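Cation exchanger YfkE (Bacillus subtilis subsp. subtilis, PDB 4KJR) extrudes calcium across the cell membrane in exchange for external protons, transports neither sodium nor potassium, and works as a homotrimer. Local coordinates at residues 2-13 with 35-46; 237-245 with 341-351. The protein carries 2 engineered substitutions. All coordinates share one frame; numbering follows the deposited sequence.

Contact 1: residues 2-13 with 35-46; sequences NRIFFILVAAGV and VTIIALASYMGR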
loop_
_atom_site.group_PDB
_atom_site.type_symbol
_atom_site.label_atom_id
_atom_site.label_comp_id
_atom_site.label_asym_id
_atom_site.label_seq_id
_atom_site.Cartn_x
_atom_site.Cartn_y
_atom_site.Cartn_z
ATOM N N ASN A 2 37.358 10.089 -9.826
ATOM C CA ASN A 2 37.867 11.106 -10.792
ATOM C C ASN A 2 38.647 10.484 -11.944
ATOM O O ASN A 2 38.310 10.696 -13.111
ATOM C CB ASN A 2 38.737 12.150 -10.079
ATOM C CG ASN A 2 37.925 13.113 -9.234
ATOM O OD1 ASN A 2 36.753 13.377 -9.515
ATOM N ND2 ASN A 2 38.552 13.654 -8.193
ATOM N N ARG A 3 39.680 9.713 -11.598
ATOM C CA ARG A 3 40.596 9.091 -12.560
ATOM C C ARG A 3 39.871 8.409 -13.724
ATOM O O ARG A 3 40.117 8.729 -14.891
ATOM C CB ARG A 3 41.513 8.080 -11.853
ATOM C CG ARG A 3 42.421 8.669 -10.779
ATOM C CD ARG A 3 43.048 7.577 -9.919
ATOM N NE ARG A 3 44.013 8.110 -8.954
ATOM C CZ ARG A 3 44.645 7.386 -8.032
ATOM N NH1 ARG A 3 44.424 6.080 -7.928
ATOM N NH2 ARG A 3 45.503 7.971 -7.206
ATOM N N ILE A 4 38.976 7.479 -13.391
ATOM C CA ILE A 4 38.230 6.704 -14.385
ATOM C C ILE A 4 37.358 7.620 -15.245
ATOM O O ILE A 4 37.278 7.450 -16.462
ATOM C CB ILE A 4 37.338 5.617 -13.722
ATOM C CG1 ILE A 4 38.063 4.914 -12.556
ATOM C CG2 ILE A 4 36.821 4.622 -14.759
ATOM C CD1 ILE A 4 39.220 4.014 -12.944
ATOM N N PHE A 5 36.729 8.601 -14.603
ATOM C CA PHE A 5 35.767 9.483 -15.261
ATOM C C PHE A 5 36.408 10.370 -16.323
ATOM O O PHE A 5 35.796 10.635 -17.361
ATOM C CB PHE A 5 35.011 10.317 -14.222
ATOM C CG PHE A 5 34.316 9.486 -13.178
ATOM C CD1 PHE A 5 33.044 8.972 -13.410
ATOM C CD2 PHE A 5 34.942 9.200 -11.965
ATOM C CE1 PHE A 5 32.406 8.198 -12.451
ATOM C CE2 PHE A 5 34.309 8.426 -11.003
ATOM C CZ PHE A 5 33.038 7.925 -11.247
ATOM N N PHE A 6 37.639 10.813 -16.067
ATOM C CA PHE A 6 38.401 11.589 -17.046
ATOM C C PHE A 6 38.621 10.792 -18.332
ATOM O O PHE A 6 38.432 11.314 -19.435
ATOM C CB PHE A 6 39.749 12.028 -16.467
ATOM C CG PHE A 6 39.677 13.261 -15.609
ATOM C CD1 PHE A 6 39.719 14.530 -16.184
ATOM C CD2 PHE A 6 39.593 13.158 -14.224
ATOM C CE1 PHE A 6 39.663 15.670 -15.392
ATOM C CE2 PHE A 6 39.536 14.293 -13.426
ATOM C CZ PHE A 6 39.571 15.552 -14.011
ATOM N N ILE A 7 39.004 9.524 -18.172
ATOM C CA ILE A 7 39.246 8.610 -19.289
ATOM C C ILE A 7 38.002 8.466 -20.168
ATOM O O ILE A 7 38.095 8.506 -21.396
ATOM C CB ILE A 7 39.700 7.216 -18.790
ATOM C CG1 ILE A 7 40.875 7.353 -17.813
ATOM C CG2 ILE A 7 40.070 6.311 -19.960
ATOM C CD1 ILE A 7 41.103 6.147 -16.924
ATOM N N LEU A 8 36.841 8.325 -19.530
ATOM C CA LEU A 8 35.593 8.048 -20.237
ATOM C C LEU A 8 35.018 9.252 -20.974
ATOM O O LEU A 8 34.391 9.089 -22.021
ATOM C CB LEU A 8 34.553 7.447 -19.286
ATOM C CG LEU A 8 34.791 6.012 -18.802
ATOM C CD1 LEU A 8 33.925 5.706 -17.592
ATOM C CD2 LEU A 8 34.543 4.997 -19.911
ATOM N N VAL A 9 35.219 10.452 -20.432
ATOM C CA VAL A 9 34.768 11.678 -21.102
ATOM C C VAL A 9 35.607 11.936 -22.352
ATOM O O VAL A 9 35.066 12.159 -23.438
ATOM C CB VAL A 9 34.806 12.904 -20.159
ATOM C CG1 VAL A 9 34.658 14.208 -20.937
ATOM C CG2 VAL A 9 33.709 12.793 -19.114
ATOM N N ALA A 10 36.928 11.877 -22.182
ATOM C CA ALA A 10 37.888 12.153 -23.245
ATOM C C ALA A 10 37.884 11.105 -24.358
ATOM O O ALA A 10 38.193 11.421 -25.504
ATOM C CB ALA A 10 39.285 12.291 -22.658
ATOM N N ALA A 11 37.554 9.862 -24.013
ATOM C CA ALA A 11 37.517 8.770 -24.987
ATOM C C ALA A 11 36.134 8.638 -25.603
ATOM O O ALA A 11 35.996 8.277 -26.775
ATOM C CB ALA A 11 37.927 7.456 -24.337
ATOM N N GLY A 12 35.119 8.943 -24.801
ATOM C CA GLY A 12 33.736 8.772 -25.203
ATOM C C GLY A 12 33.260 9.753 -26.251
ATOM O O GLY A 12 32.585 9.352 -27.196
ATOM N N VAL A 13 33.601 11.033 -26.084
ATOM C CA VAL A 13 33.123 12.078 -27.003
ATOM C C VAL A 13 33.631 11.942 -28.452
ATOM O O VAL A 13 32.821 12.030 -29.375
ATOM C CB VAL A 13 33.278 13.521 -26.436
ATOM C CG1 VAL A 13 34.733 13.881 -26.171
ATOM C CG2 VAL A 13 32.634 14.542 -27.366
ATOM N N VAL A 35 27.733 4.935 -22.679
ATOM C CA VAL A 35 28.877 4.857 -21.769
ATOM C C VAL A 35 29.437 6.241 -21.420
ATOM O O VAL A 35 29.580 6.578 -20.238
ATOM C CB VAL A 35 29.974 3.902 -22.314
ATOM C CG1 VAL A 35 31.376 4.441 -22.063
ATOM C CG2 VAL A 35 29.824 2.521 -21.695
ATOM N N THR A 36 29.712 7.039 -22.451
ATOM C CA THR A 36 30.120 8.430 -22.291
ATOM C C THR A 36 29.215 9.194 -21.324
ATOM O O THR A 36 29.703 9.879 -20.415
ATOM C CB THR A 36 30.053 9.186 -23.631
ATOM O OG1 THR A 36 29.626 8.302 -24.676
ATOM C CG2 THR A 36 31.392 9.800 -23.964
ATOM N N ILE A 37 27.901 9.071 -21.531
ATOM C CA ILE A 37 26.931 9.904 -20.823
ATOM C C ILE A 37 26.963 9.660 -19.321
ATOM O O ILE A 37 26.872 10.613 -18.541
ATOM C CB ILE A 37 25.488 9.767 -21.355
ATOM C CG1 ILE A 37 25.473 9.638 -22.882
ATOM C CG2 ILE A 37 24.654 10.963 -20.913
ATOM C CD1 ILE A 37 24.085 9.506 -23.481
ATOM N N ILE A 38 27.108 8.400 -18.914
ATOM C CA ILE A 38 27.356 8.100 -17.504
ATOM C C ILE A 38 28.339 9.141 -16.978
ATOM O O ILE A 38 27.984 9.966 -16.132
ATOM C CB ILE A 38 27.932 6.685 -17.290
ATOM C CG1 ILE A 38 26.916 5.618 -17.718
ATOM C CG2 ILE A 38 28.353 6.490 -15.837
ATOM C CD1 ILE A 38 27.534 4.281 -18.066
ATOM N N ALA A 39 29.554 9.118 -17.531
ATOM C CA ALA A 39 30.634 10.022 -17.135
ATOM C C ALA A 39 30.246 11.487 -17.294
ATOM O O ALA A 39 30.583 12.321 -16.447
ATOM C CB ALA A 39 31.896 9.717 -17.929
ATOM N N LEU A 40 29.528 11.787 -18.374
ATOM C CA LEU A 40 29.048 13.142 -18.632
ATOM C C LEU A 40 28.050 13.614 -17.574
ATOM O O LEU A 40 28.010 14.795 -17.245
ATOM C CB LEU A 40 28.441 13.238 -20.034
ATOM C CG LEU A 40 29.416 13.182 -21.213
ATOM C CD1 LEU A 40 28.674 12.948 -22.517
ATOM C CD2 LEU A 40 30.235 14.462 -21.285
ATOM N N ALA A 41 27.260 12.679 -17.048
ATOM C CA ALA A 41 26.298 12.961 -15.983
ATOM C C ALA A 41 26.963 12.964 -14.607
ATOM O O ALA A 41 26.505 13.648 -13.690
ATOM C CB ALA A 41 25.155 11.957 -16.020
ATOM N N SER A 42 28.039 12.187 -14.475
ATOM C CA SER A 42 28.863 12.177 -13.266
ATOM C C SER A 42 29.494 13.552 -13.031
ATOM O O SER A 42 29.616 14.000 -11.890
ATOM C CB SER A 42 29.944 11.100 -13.367
ATOM O OG SER A 42 30.780 11.108 -12.221
ATOM N N TYR A 43 29.891 14.207 -14.121
ATOM C CA TYR A 43 30.334 15.596 -14.071
ATOM C C TYR A 43 29.156 16.544 -13.866
ATOM O O TYR A 43 29.190 17.395 -12.974
ATOM C CB TYR A 43 31.123 15.970 -15.329
ATOM C CG TYR A 43 32.577 15.568 -15.264
ATOM C CD1 TYR A 43 33.509 16.360 -14.589
ATOM C CD2 TYR A 43 33.021 14.394 -15.866
ATOM C CE1 TYR A 43 34.846 15.994 -14.521
ATOM C CE2 TYR A 43 34.354 14.015 -15.801
ATOM C CZ TYR A 43 35.262 14.819 -15.131
ATOM O OH TYR A 43 36.584 14.444 -15.067
HETATM N N MSE A 44 28.115 16.381 -14.680
HETATM C CA MSE A 44 26.876 17.163 -14.557
HETATM C C MSE A 44 26.451 17.274 -13.119
HETATM O O MSE A 44 26.015 18.338 -12.677
HETATM C CB MSE A 44 25.749 16.475 -15.318
HETATM C CG MSE A 44 25.749 16.795 -16.805
HETATM SE SE MSE A 44 24.585 18.341 -17.158
HETATM C CE MSE A 44 23.781 17.705 -18.837
ATOM N N GLY A 45 26.583 16.170 -12.382
ATOM C CA GLY A 45 26.208 16.104 -10.972
ATOM C C GLY A 45 27.116 16.884 -10.041
ATOM O O GLY A 45 26.637 17.579 -9.143
ATOM N N ARG A 46 28.426 16.758 -10.250
ATOM C CA ARG A 46 29.430 17.464 -9.449
ATOM C C ARG A 46 29.371 18.971 -9.686
ATOM O O ARG A 46 29.635 19.766 -8.781
ATOM C CB ARG A 46 30.831 16.943 -9.768
ATOM C CG ARG A 46 31.124 15.547 -9.244
ATOM C CD ARG A 46 32.389 14.979 -9.869
ATOM N NE ARG A 46 32.763 13.693 -9.284
ATOM C CZ ARG A 46 33.685 12.873 -9.784
ATOM N NH1 ARG A 46 34.344 13.190 -10.894
ATOM N NH2 ARG A 46 33.951 11.727 -9.171
#
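The side chain of Phe5 meets Ser42, Tyr43 and Arg46 of helix 35-46. Its CB lies 4.1 Å from Tyr43 CE2. CG stands beside the backbone N and anti to the carbonyl carbon (chi1 -56°), which turns the ring toward Ser42 and Arg46. Ser42 OG lies obliquely near CD1 and CE1, 3.3 Å from Phe5 CD1 and just as near CE1. Above the same face, the guanidinium stands nearer CD2 and CE2, with Phe5 CE2 at 3.8 Å from Arg46 NH2. CZ, at the tip, again has Ser42 OG as its neighbour. The guanidinium makes a cation-pi contact: Arg46 CZ is 4.8 Å from the Phe5 ring centroid and 24° off the normal. The extended Arg46 chain, from CG to NE, brings the charge that far. Asn2 OD1 sits over a guanidinium face, but the angle is too poor for a hydrogen bond.

Helices 3-22 and 26-53, probably the first two transmembrane helices, are joined by a short turn. The axes of the segments 3-13 and 35-46 pass 8.3 Å apart, with N-to-C directions at 126°, so they are inclined well away from strictly antiparallel. Tyr43 reaches across with its ring. Val9 CG2 packs 3.6 Å from Tyr43 CE2. Tyr43 OH stands 3.1 Å above the plane of the Phe6 ring, over its centre, in an edge-to-face pair. Toward Gly12, Thr36 is a knob among Leu8, Val9, Gly12 and Val13, though its modelled closeness to Gly12 is doubtful. Its OG1 is hydrogen-bonded to Tyr33 O in its own helix.

Contact 2: residues 237-245 with 341-351; sequences WSELFIGVI and YVIMAIGFFLL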
loop_
_atom_site.group_PDB
_atom_site.type_symbol
_atom_site.label_atom_id
_atom_site.label_comp_id
_atom_site.label_asym_id
_atom_site.label_seq_id
_atom_site.Cartn_x
_atom_site.Cartn_y
_atom_site.Cartn_z
ATOM N N TRP A 237 14.750 -8.013 -25.534
ATOM C CA TRP A 237 13.725 -6.982 -25.414
ATOM C C TRP A 237 13.936 -6.309 -24.086
ATOM O O TRP A 237 14.766 -6.769 -23.301
ATOM C CB TRP A 237 12.326 -7.611 -25.510
ATOM C CG TRP A 237 12.189 -8.983 -24.873
ATOM C CD1 TRP A 237 13.207 -9.881 -24.550
ATOM C CD2 TRP A 237 10.947 -9.677 -24.501
ATOM N NE1 TRP A 237 12.698 -11.032 -24.008
ATOM C CE2 TRP A 237 11.353 -10.980 -23.952
ATOM C CE3 TRP A 237 9.594 -9.366 -24.564
ATOM C CZ2 TRP A 237 10.426 -11.906 -23.492
ATOM C CZ3 TRP A 237 8.669 -10.304 -24.087
ATOM C CH2 TRP A 237 9.077 -11.543 -23.567
ATOM N N SER A 238 13.233 -5.209 -23.809
ATOM C CA SER A 238 12.310 -4.573 -24.744
ATOM C C SER A 238 12.514 -3.076 -24.839
ATOM O O SER A 238 13.364 -2.502 -24.147
ATOM C CB SER A 238 10.863 -4.869 -24.342
ATOM O OG SER A 238 10.575 -6.252 -24.454
ATOM N N GLU A 239 11.726 -2.443 -25.704
ATOM C CA GLU A 239 11.763 -0.995 -25.885
ATOM C C GLU A 239 11.572 -0.290 -24.542
ATOM O O GLU A 239 12.238 0.696 -24.244
ATOM C CB GLU A 239 10.676 -0.566 -26.871
ATOM C CG GLU A 239 10.950 0.743 -27.593
ATOM C CD GLU A 239 9.740 1.659 -27.594
ATOM O OE1 GLU A 239 9.399 2.180 -26.509
ATOM O OE2 GLU A 239 9.133 1.851 -28.671
ATOM N N LEU A 240 10.662 -0.824 -23.734
ATOM C CA LEU A 240 10.333 -0.270 -22.428
ATOM C C LEU A 240 11.523 -0.461 -21.486
ATOM O O LEU A 240 11.946 0.476 -20.807
ATOM C CB LEU A 240 9.078 -0.931 -21.852
ATOM C CG LEU A 240 7.770 -0.670 -22.602
ATOM C CD1 LEU A 240 6.639 -1.498 -22.013
ATOM C CD2 LEU A 240 7.423 0.811 -22.581
ATOM N N PHE A 241 12.070 -1.674 -21.481
ATOM C CA PHE A 241 13.286 -1.998 -20.746
ATOM C C PHE A 241 14.388 -0.933 -20.920
ATOM O O PHE A 241 14.937 -0.433 -19.927
ATOM C CB PHE A 241 13.771 -3.389 -21.178
ATOM C CG PHE A 241 15.109 -3.777 -20.616
ATOM C CD1 PHE A 241 16.163 -4.106 -21.467
ATOM C CD2 PHE A 241 15.321 -3.820 -19.238
ATOM C CE1 PHE A 241 17.402 -4.467 -20.956
ATOM C CE2 PHE A 241 16.556 -4.184 -18.722
ATOM C CZ PHE A 241 17.598 -4.505 -19.583
ATOM N N ILE A 242 14.685 -0.587 -22.177
ATOM C CA ILE A 242 15.680 0.435 -22.518
ATOM C C ILE A 242 15.471 1.662 -21.632
ATOM O O ILE A 242 16.379 2.080 -20.901
ATOM C CB ILE A 242 15.603 0.851 -24.016
ATOM C CG1 ILE A 242 16.019 -0.300 -24.941
ATOM C CG2 ILE A 242 16.477 2.063 -24.304
ATOM C CD1 ILE A 242 15.749 -0.040 -26.416
ATOM N N GLY A 243 14.264 2.219 -21.696
ATOM C CA GLY A 243 13.906 3.391 -20.917
ATOM C C GLY A 243 14.068 3.133 -19.439
ATOM O O GLY A 243 14.736 3.905 -18.753
ATOM N N VAL A 244 13.500 2.016 -18.970
ATOM C CA VAL A 244 13.338 1.734 -17.530
ATOM C C VAL A 244 14.628 1.428 -16.781
ATOM O O VAL A 244 14.779 1.823 -15.624
ATOM C CB VAL A 244 12.377 0.559 -17.236
ATOM C CG1 VAL A 244 11.763 0.735 -15.856
ATOM C CG2 VAL A 244 11.281 0.444 -18.279
ATOM N N ILE A 245 15.539 0.696 -17.417
ATOM C CA ILE A 245 16.770 0.291 -16.739
ATOM C C ILE A 245 18.002 1.020 -17.280
ATOM O O ILE A 245 18.605 1.816 -16.561
ATOM C CB ILE A 245 16.958 -1.245 -16.746
ATOM C CG1 ILE A 245 15.727 -1.953 -16.153
ATOM C CG2 ILE A 245 18.237 -1.644 -16.018
ATOM C CD1 ILE A 245 15.477 -1.705 -14.675
ATOM N N TYR A 341 15.808 -4.130 -6.342
ATOM C CA TYR A 341 16.015 -3.425 -7.600
ATOM C C TYR A 341 16.432 -4.359 -8.735
ATOM O O TYR A 341 15.822 -4.332 -9.810
ATOM C CB TYR A 341 17.037 -2.306 -7.447
ATOM C CG TYR A 341 17.376 -1.640 -8.764
ATOM C CD1 TYR A 341 18.349 -2.178 -9.611
ATOM C CD2 TYR A 341 16.719 -0.475 -9.169
ATOM C CE1 TYR A 341 18.654 -1.574 -10.818
ATOM C CE2 TYR A 341 17.022 0.137 -10.376
ATOM C CZ TYR A 341 17.990 -0.415 -11.191
ATOM O OH TYR A 341 18.291 0.193 -12.384
ATOM N N VAL A 342 17.462 -5.178 -8.504
ATOM C CA VAL A 342 17.938 -6.104 -9.540
ATOM C C VAL A 342 16.853 -7.125 -9.940
ATOM O O VAL A 342 16.792 -7.550 -11.099
ATOM C CB VAL A 342 19.296 -6.756 -9.173
ATOM C CG1 VAL A 342 19.140 -7.840 -8.118
ATOM C CG2 VAL A 342 19.977 -7.310 -10.410
ATOM N N ILE A 343 15.992 -7.480 -8.981
ATOM C CA ILE A 343 14.808 -8.309 -9.235
ATOM C C ILE A 343 13.857 -7.597 -10.197
ATOM O O ILE A 343 13.361 -8.199 -11.146
ATOM C CB ILE A 343 14.083 -8.682 -7.913
ATOM C CG1 ILE A 343 14.712 -9.914 -7.243
ATOM C CG2 ILE A 343 12.608 -8.981 -8.150
ATOM C CD1 ILE A 343 16.158 -10.195 -7.603
HETATM N N MSE A 344 13.635 -6.304 -9.967
HETATM C CA MSE A 344 12.751 -5.509 -10.825
HETATM C C MSE A 344 13.328 -5.327 -12.202
HETATM O O MSE A 344 12.599 -5.403 -13.195
HETATM C CB MSE A 344 12.463 -4.172 -10.168
HETATM C CG MSE A 344 11.462 -4.418 -9.051
HETATM SE SE MSE A 344 10.850 -2.681 -8.365
HETATM C CE MSE A 344 10.986 -3.098 -6.442
ATOM N N ALA A 345 14.639 -5.100 -12.273
ATOM C CA ALA A 345 15.348 -5.019 -13.553
ATOM C C ALA A 345 15.201 -6.284 -14.409
ATOM O O ALA A 345 14.937 -6.191 -15.613
ATOM C CB ALA A 345 16.816 -4.692 -13.333
ATOM N N ILE A 346 15.360 -7.460 -13.800
ATOM C CA ILE A 346 15.227 -8.697 -14.571
ATOM C C ILE A 346 13.778 -8.956 -14.996
ATOM O O ILE A 346 13.531 -9.470 -16.090
ATOM C CB ILE A 346 15.890 -9.926 -13.904
ATOM C CG1 ILE A 346 15.222 -10.280 -12.573
ATOM C CG2 ILE A 346 17.392 -9.689 -13.740
ATOM C CD1 ILE A 346 15.585 -11.658 -12.048
ATOM N N GLY A 347 12.829 -8.564 -14.147
ATOM C CA GLY A 347 11.416 -8.589 -14.516
ATOM C C GLY A 347 11.127 -7.677 -15.697
ATOM O O GLY A 347 10.458 -8.072 -16.650
ATOM N N PHE A 348 11.643 -6.451 -15.635
ATOM C CA PHE A 348 11.450 -5.479 -16.708
ATOM C C PHE A 348 12.092 -5.913 -18.017
ATOM O O PHE A 348 11.643 -5.515 -19.084
ATOM C CB PHE A 348 11.959 -4.091 -16.297
ATOM C CG PHE A 348 10.933 -3.263 -15.577
ATOM C CD1 PHE A 348 9.804 -2.799 -16.242
ATOM C CD2 PHE A 348 11.088 -2.953 -14.239
ATOM C CE1 PHE A 348 8.847 -2.046 -15.585
ATOM C CE2 PHE A 348 10.139 -2.195 -13.573
ATOM C CZ PHE A 348 9.015 -1.743 -14.246
ATOM N N PHE A 349 13.142 -6.730 -17.925
ATOM C CA PHE A 349 13.832 -7.250 -19.107
ATOM C C PHE A 349 13.020 -8.366 -19.756
ATOM O O PHE A 349 12.905 -8.439 -20.985
ATOM C CB PHE A 349 15.238 -7.734 -18.738
ATOM C CG PHE A 349 15.841 -8.689 -19.736
ATOM C CD1 PHE A 349 16.169 -8.265 -21.018
ATOM C CD2 PHE A 349 16.106 -10.007 -19.384
ATOM C CE1 PHE A 349 16.728 -9.144 -21.934
ATOM C CE2 PHE A 349 16.663 -10.890 -20.294
ATOM C CZ PHE A 349 16.977 -10.456 -21.569
ATOM N N LEU A 350 12.444 -9.218 -18.910
ATOM C CA LEU A 350 11.626 -10.339 -19.360
ATOM C C LEU A 350 10.372 -9.905 -20.121
ATOM O O LEU A 350 9.953 -10.579 -21.057
ATOM C CB LEU A 350 11.301 -11.267 -18.186
ATOM C CG LEU A 350 12.217 -12.489 -17.989
ATOM C CD1 LEU A 350 13.653 -12.246 -18.433
ATOM C CD2 LEU A 350 12.185 -13.008 -16.554
ATOM N N LEU A 351 9.789 -8.773 -19.741
ATOM C CA LEU A 351 8.690 -8.186 -20.509
ATOM C C LEU A 351 9.117 -7.775 -21.913
ATOM O O LEU A 351 8.280 -7.630 -22.806
ATOM C CB LEU A 351 8.089 -6.982 -19.778
ATOM C CG LEU A 351 7.108 -7.291 -18.646
ATOM C CD1 LEU A 351 6.823 -6.033 -17.843
ATOM C CD2 LEU A 351 5.825 -7.869 -19.212
#
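Phe349 joins two aromatic neighbours from 237-245, Trp237 and Phe241. Trp237 turns an edge of its indole toward the Phe349 face; the centroid of its five-membered ring is 5.7 Å from that of Phe349. Phe349 CG, set opposite the backbone N (chi1 160°), directs the ring edge to the face of Phe241, their planes 60° apart. Phe349 CB also lies over the Phe241 face, 4.0 Å from the ring centroid, as a CH-pi contact. An alanine in place of Phe241 would probably leave this edge and CB without their aromatic face and open a gap beside Phe349. Trp237 is poorly ordered, and its place against the carbonyls of Leu350 and Leu351 is doubtful.

Ile245 fills the other end. Its CD1 packs 3.5 Å from Ala345 CB, and its CG2 lies 4.1 Å from Tyr341 OH. Between the two ends, Val244 CG1 stands 3.8 Å from the Phe348 centroid, almost exactly on the ring normal. The same Phe348 ring pairs edge-to-face with Phe146 of a neighbouring subunit, so the contact borders the trimer interface.

The axes of the segments 239-245 and 341-350 run nearly antiparallel, at 156°, and pass 8.7 Å apart. The contact joins the start of helix 239-256 to the end of helix 333-350, probably the last transmembrane helix. A weak hydrogen bond from Ser238 OG to Leu351 O is of uncertain geometry. Apart from it, mostly rings and methyl groups make the contact, so its hold probably rests on the fit of apolar surfaces rather than on directed bonds or charge.

In the fold
Contact 1 and contact 2 lie on different parts of the fold. Their centres are 25 Å apart, and their nearest atoms are about 9 Å apart, so they do not touch. Helix 239-256 relates them. Contact 2 uses its first turns, while further along Val250, Ala254 and Glu255 meet Ile37, Ile38 and Ala41 of the 35-46 segment. Segment 35-46 belongs to the first sodium/calcium exchanger region of the chain, and both segments of contact 2 belong to the second. Helix 239-256 thus packs against one helix of each contact, 26-53 in contact 1 and 333-350 in contact 2. Contact 2 has a neighbouring subunit beside it. No other chain of the assembly touches contact 1.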